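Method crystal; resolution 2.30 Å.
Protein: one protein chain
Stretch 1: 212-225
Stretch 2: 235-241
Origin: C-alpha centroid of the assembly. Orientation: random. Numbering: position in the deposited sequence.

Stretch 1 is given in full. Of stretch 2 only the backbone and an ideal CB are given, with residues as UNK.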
# COMPACT_ATOMS: atom_id res chain seq x y z
N THR A 212 6.22 1.62 -3.93
CA THR A 212 5.07 0.94 -3.38
C THR A 212 3.91 1.95 -3.33
O THR A 212 2.81 1.63 -3.77
CB THR A 212 5.36 0.46 -1.96
OG1 THR A 212 6.49 -0.42 -1.99
CG2 THR A 212 4.12 -0.28 -1.35
N LEU A 213 4.19 3.14 -2.77
CA LEU A 213 3.23 4.23 -2.70
C LEU A 213 2.77 4.74 -4.07
O LEU A 213 1.59 4.95 -4.26
CB LEU A 213 3.81 5.42 -1.90
CG LEU A 213 4.13 5.17 -0.45
CD1 LEU A 213 5.01 6.25 0.08
CD2 LEU A 213 2.85 5.01 0.38
N SER A 214 3.71 4.94 -5.00
CA SER A 214 3.43 5.58 -6.30
C SER A 214 3.03 4.65 -7.45
O SER A 214 2.61 5.12 -8.51
CB SER A 214 4.66 6.39 -6.79
OG SER A 214 5.12 7.28 -5.78
N VAL A 215 3.21 3.35 -7.26
CA VAL A 215 3.04 2.44 -8.37
C VAL A 215 2.22 1.27 -7.88
O VAL A 215 1.10 1.10 -8.31
CB VAL A 215 4.40 1.96 -9.00
CG1 VAL A 215 4.13 0.84 -10.08
CG2 VAL A 215 5.12 3.09 -9.67
N LEU A 216 2.77 0.48 -6.96
CA LEU A 216 2.09 -0.69 -6.43
C LEU A 216 0.72 -0.45 -5.82
O LEU A 216 -0.21 -1.19 -6.12
CB LEU A 216 2.98 -1.45 -5.43
CG LEU A 216 4.31 -1.99 -6.00
CD1 LEU A 216 4.89 -2.82 -4.93
CD2 LEU A 216 4.15 -2.80 -7.36
N ASP A 217 0.59 0.58 -4.98
CA ASP A 217 -0.69 0.85 -4.27
C ASP A 217 -1.83 1.17 -5.24
O ASP A 217 -2.94 0.67 -5.05
CB ASP A 217 -0.55 1.99 -3.21
CG ASP A 217 0.22 1.53 -1.93
OD1 ASP A 217 0.52 0.28 -1.83
OD2 ASP A 217 0.53 2.40 -1.04
N ILE A 218 -1.58 1.97 -6.28
CA ILE A 218 -2.69 2.24 -7.22
C ILE A 218 -3.01 1.01 -8.12
O ILE A 218 -4.15 0.73 -8.44
CB ILE A 218 -2.51 3.55 -8.08
CG1 ILE A 218 -3.85 3.96 -8.71
CG2 ILE A 218 -1.45 3.37 -9.17
CD1 ILE A 218 -4.96 4.18 -7.69
N MET A 219 -1.97 0.30 -8.52
CA MET A 219 -2.12 -0.90 -9.33
C MET A 219 -2.96 -1.95 -8.58
O MET A 219 -3.79 -2.61 -9.19
CB MET A 219 -0.71 -1.40 -9.71
CG MET A 219 -0.67 -2.71 -10.48
SD MET A 219 -0.49 -4.13 -9.35
CE MET A 219 0.79 -3.62 -8.24
N THR A 220 -2.77 -2.06 -7.27
CA THR A 220 -3.53 -3.00 -6.43
C THR A 220 -5.05 -2.81 -6.60
O THR A 220 -5.82 -3.76 -6.49
CB THR A 220 -3.13 -2.88 -4.90
OG1 THR A 220 -1.73 -3.06 -4.77
CG2 THR A 220 -3.80 -3.93 -4.04
N LEU A 221 -5.47 -1.57 -6.89
CA LEU A 221 -6.89 -1.26 -6.97
C LEU A 221 -7.50 -1.56 -8.36
O LEU A 221 -8.74 -1.58 -8.51
CB LEU A 221 -7.14 0.19 -6.55
CG LEU A 221 -6.56 0.64 -5.19
CD1 LEU A 221 -6.77 2.11 -4.99
CD2 LEU A 221 -7.27 -0.11 -4.05
N PHE A 222 -6.63 -1.80 -9.36
CA PHE A 222 -7.06 -2.01 -10.76
C PHE A 222 -8.20 -3.04 -10.94
O PHE A 222 -9.09 -2.81 -11.75
CB PHE A 222 -5.88 -2.38 -11.68
CG PHE A 222 -4.93 -1.23 -11.97
CD1 PHE A 222 -3.73 -1.47 -12.64
CD2 PHE A 222 -5.24 0.10 -11.58
CE1 PHE A 222 -2.86 -0.45 -12.93
CE2 PHE A 222 -4.36 1.14 -11.89
CZ PHE A 222 -3.16 0.86 -12.54
N PRO A 223 -8.14 -4.19 -10.21
CA PRO A 223 -9.22 -5.19 -10.38
C PRO A 223 -10.60 -4.71 -9.97
O PRO A 223 -11.62 -5.22 -10.47
CB PRO A 223 -8.78 -6.35 -9.46
CG PRO A 223 -7.28 -6.15 -9.29
CD PRO A 223 -7.09 -4.67 -9.28
N MET A 224 -10.66 -3.75 -9.06
CA MET A 224 -11.95 -3.27 -8.58
C MET A 224 -12.57 -2.26 -9.54
O MET A 224 -13.68 -1.74 -9.28
CB MET A 224 -11.88 -2.73 -7.16
CG MET A 224 -11.80 -3.80 -6.05
SD MET A 224 -10.22 -4.71 -6.08
CE MET A 224 -9.17 -3.64 -5.09
N TYR A 225 -11.90 -1.99 -10.67
CA TYR A 225 -12.52 -1.18 -11.74
C TYR A 225 -13.36 -2.03 -12.67
O TYR A 225 -14.00 -1.49 -13.58
CB TYR A 225 -11.49 -0.43 -12.56
CG TYR A 225 -10.60 0.50 -11.79
CD1 TYR A 225 -9.38 0.93 -12.35
CD2 TYR A 225 -10.97 0.95 -10.49
CE1 TYR A 225 -8.55 1.78 -11.66
CE2 TYR A 225 -10.13 1.80 -9.77
CZ TYR A 225 -8.92 2.21 -10.38
OH TYR A 225 -8.10 3.05 -9.70
N UNK A 235 -15.00 -2.28 -0.06
CA UNK A 235 -14.00 -1.88 0.94
C UNK A 235 -12.68 -2.63 0.75
O UNK A 235 -12.53 -3.75 1.24
CB UNK A 235 -14.54 -2.13 2.35
N UNK A 236 -11.71 -2.00 0.07
CA UNK A 236 -10.35 -2.57 -0.09
C UNK A 236 -9.36 -2.16 1.04
O UNK A 236 -9.45 -1.08 1.59
CB UNK A 236 -9.78 -2.13 -1.44
N UNK A 237 -8.42 -3.04 1.35
CA UNK A 237 -7.41 -2.80 2.38
C UNK A 237 -6.03 -3.05 1.82
O UNK A 237 -5.78 -4.09 1.22
CB UNK A 237 -7.65 -3.68 3.60
N UNK A 238 -5.10 -2.13 2.07
CA UNK A 238 -3.67 -2.35 1.74
C UNK A 238 -2.96 -2.72 3.00
O UNK A 238 -2.84 -1.89 3.89
CB UNK A 238 -3.02 -1.12 1.10
N UNK A 239 -2.45 -3.96 3.08
CA UNK A 239 -1.89 -4.49 4.33
C UNK A 239 -0.39 -4.48 4.41
O UNK A 239 0.16 -4.71 5.48
CB UNK A 239 -2.37 -5.93 4.54
N UNK A 240 0.28 -4.22 3.29
CA UNK A 240 1.75 -4.11 3.28
C UNK A 240 2.26 -3.06 4.26
O UNK A 240 1.61 -2.02 4.48
CB UNK A 240 2.24 -3.77 1.87
N UNK A 241 3.42 -3.34 4.85
CA UNK A 241 4.17 -2.39 5.66
C UNK A 241 5.15 -1.66 4.75
O UNK A 241 5.79 -2.31 3.92
CB UNK A 241 4.90 -3.09 6.81

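Position 235 has an extended backbone (phi/psi -96/97), and its ideal CB has no atom of stretch 1 within 5.5 Å. Stretch 1 therefore sets no preference, and many side chains would do. The deposited residue is Lys-235, which makes no contact with stretch 1.

At position 236 the CA-to-CB bond points toward stretch 1. The ideal CB lies 4.0 Å from Met-224 CE and 4.1 Å from Leu-221 CD2, so two apolar side-chain ends already reach the first side-chain carbon. A small apolar residue suits this spot best; a longer chain would have to turn past these methyl groups. Ala-236 is deposited, and its CB packs 3.9 Å from Met-224 CE and 4.2 Å from Leu-221 CD2.

At position 237 the bond points away, as expected in an extended run (-128/133) whose neighbours on both sides in sequence point toward stretch 1. Polar or apolar chains fit equally from this evidence. Gln-237 is found, its amide hydrogen-bonded elsewhere in the structure.

Position 238 points toward stretch 1 again, but the nearest atom to its ideal CB is Asp-217 OD1 at 4.8 Å, leaving room for a medium-sized side chain. The methyl of Thr-220 favours an apolar group, while the carboxylate of Asp-217 would also admit a donor; Leu, Ile, Met or a polar chain of similar length are all reasonable. The residue is Leu-238, with chi1 m and chi2 t. Its CD2 reaches Thr-220 CG2 at 3.7 Å, and its CD1 lies 3.6 Å from Asp-217 CG, so this apolar branch borders the acid without satisfying its charge.

The ideal CB of position 239 finds nothing of stretch 1 within 5.5 Å, so the choice is open. Thr-239 occupies it without touching stretch 1.

Position 240 points toward stretch 1, with its ideal CB 5.1 Å from Thr-212 CG2. Farther off, Asp-217 offers two carboxylate oxygens, which calls for a long donor: Lys could supply one charged group, Arg two nitrogens. Arg-240 is deposited. Its NE donates to Asp-217 OD1 (2.9 Å, 165°) and its NH2 to Asp-217 OD2 (2.7 Å, 162°), a two-pronged salt bridge in which both N-H groups aim nearly straight at their acceptors. Thr-212 CG2 packs 3.9 Å from Arg-240 NE, and Leu-213 CD2 comes within 3.6 Å of Arg-240 NH2, although the CA-to-CB bond of Leu-213 points away.

Position 241 points away and leaves the choice free. Glu-241 turns its carboxylate to partners elsewhere in the structure.

Stretch 2 (235-241) KAQLTRE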
# COMPACT_ATOMS: atom_id res chain seq x y z
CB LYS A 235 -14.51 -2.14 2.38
CG LYS A 235 -15.73 -1.33 2.86
CD LYS A 235 -15.58 0.21 2.69
CE LYS A 235 -14.44 0.79 3.53
NZ LYS A 235 -14.94 1.62 4.67
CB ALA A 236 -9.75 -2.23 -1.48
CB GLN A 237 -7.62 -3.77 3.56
CG GLN A 237 -9.05 -3.89 4.00
CD GLN A 237 -9.19 -4.47 5.38
OE1 GLN A 237 -8.71 -3.89 6.35
NE2 GLN A 237 -9.83 -5.62 5.47
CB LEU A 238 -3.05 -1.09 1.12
CG LEU A 238 -3.73 -0.50 -0.11
CD1 LEU A 238 -3.03 0.78 -0.57
CD2 LEU A 238 -3.72 -1.50 -1.23
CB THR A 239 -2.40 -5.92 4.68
OG1 THR A 239 -1.99 -6.85 3.66
CG2 THR A 239 -3.95 -5.94 4.95
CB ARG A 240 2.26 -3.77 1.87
CG ARG A 240 2.29 -2.27 1.50
CD ARG A 240 0.92 -1.63 1.28
NE ARG A 240 0.99 -0.17 1.01
CZ ARG A 240 1.15 0.77 1.95
NH1 ARG A 240 1.28 0.43 3.24
NH2 ARG A 240 1.19 2.06 1.60
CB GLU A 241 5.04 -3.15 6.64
CG GLU A 241 4.51 -3.29 8.03
CD GLU A 241 5.50 -4.07 8.91
OE1 GLU A 241 6.17 -5.00 8.36
OE2 GLU A 241 5.62 -3.73 10.11
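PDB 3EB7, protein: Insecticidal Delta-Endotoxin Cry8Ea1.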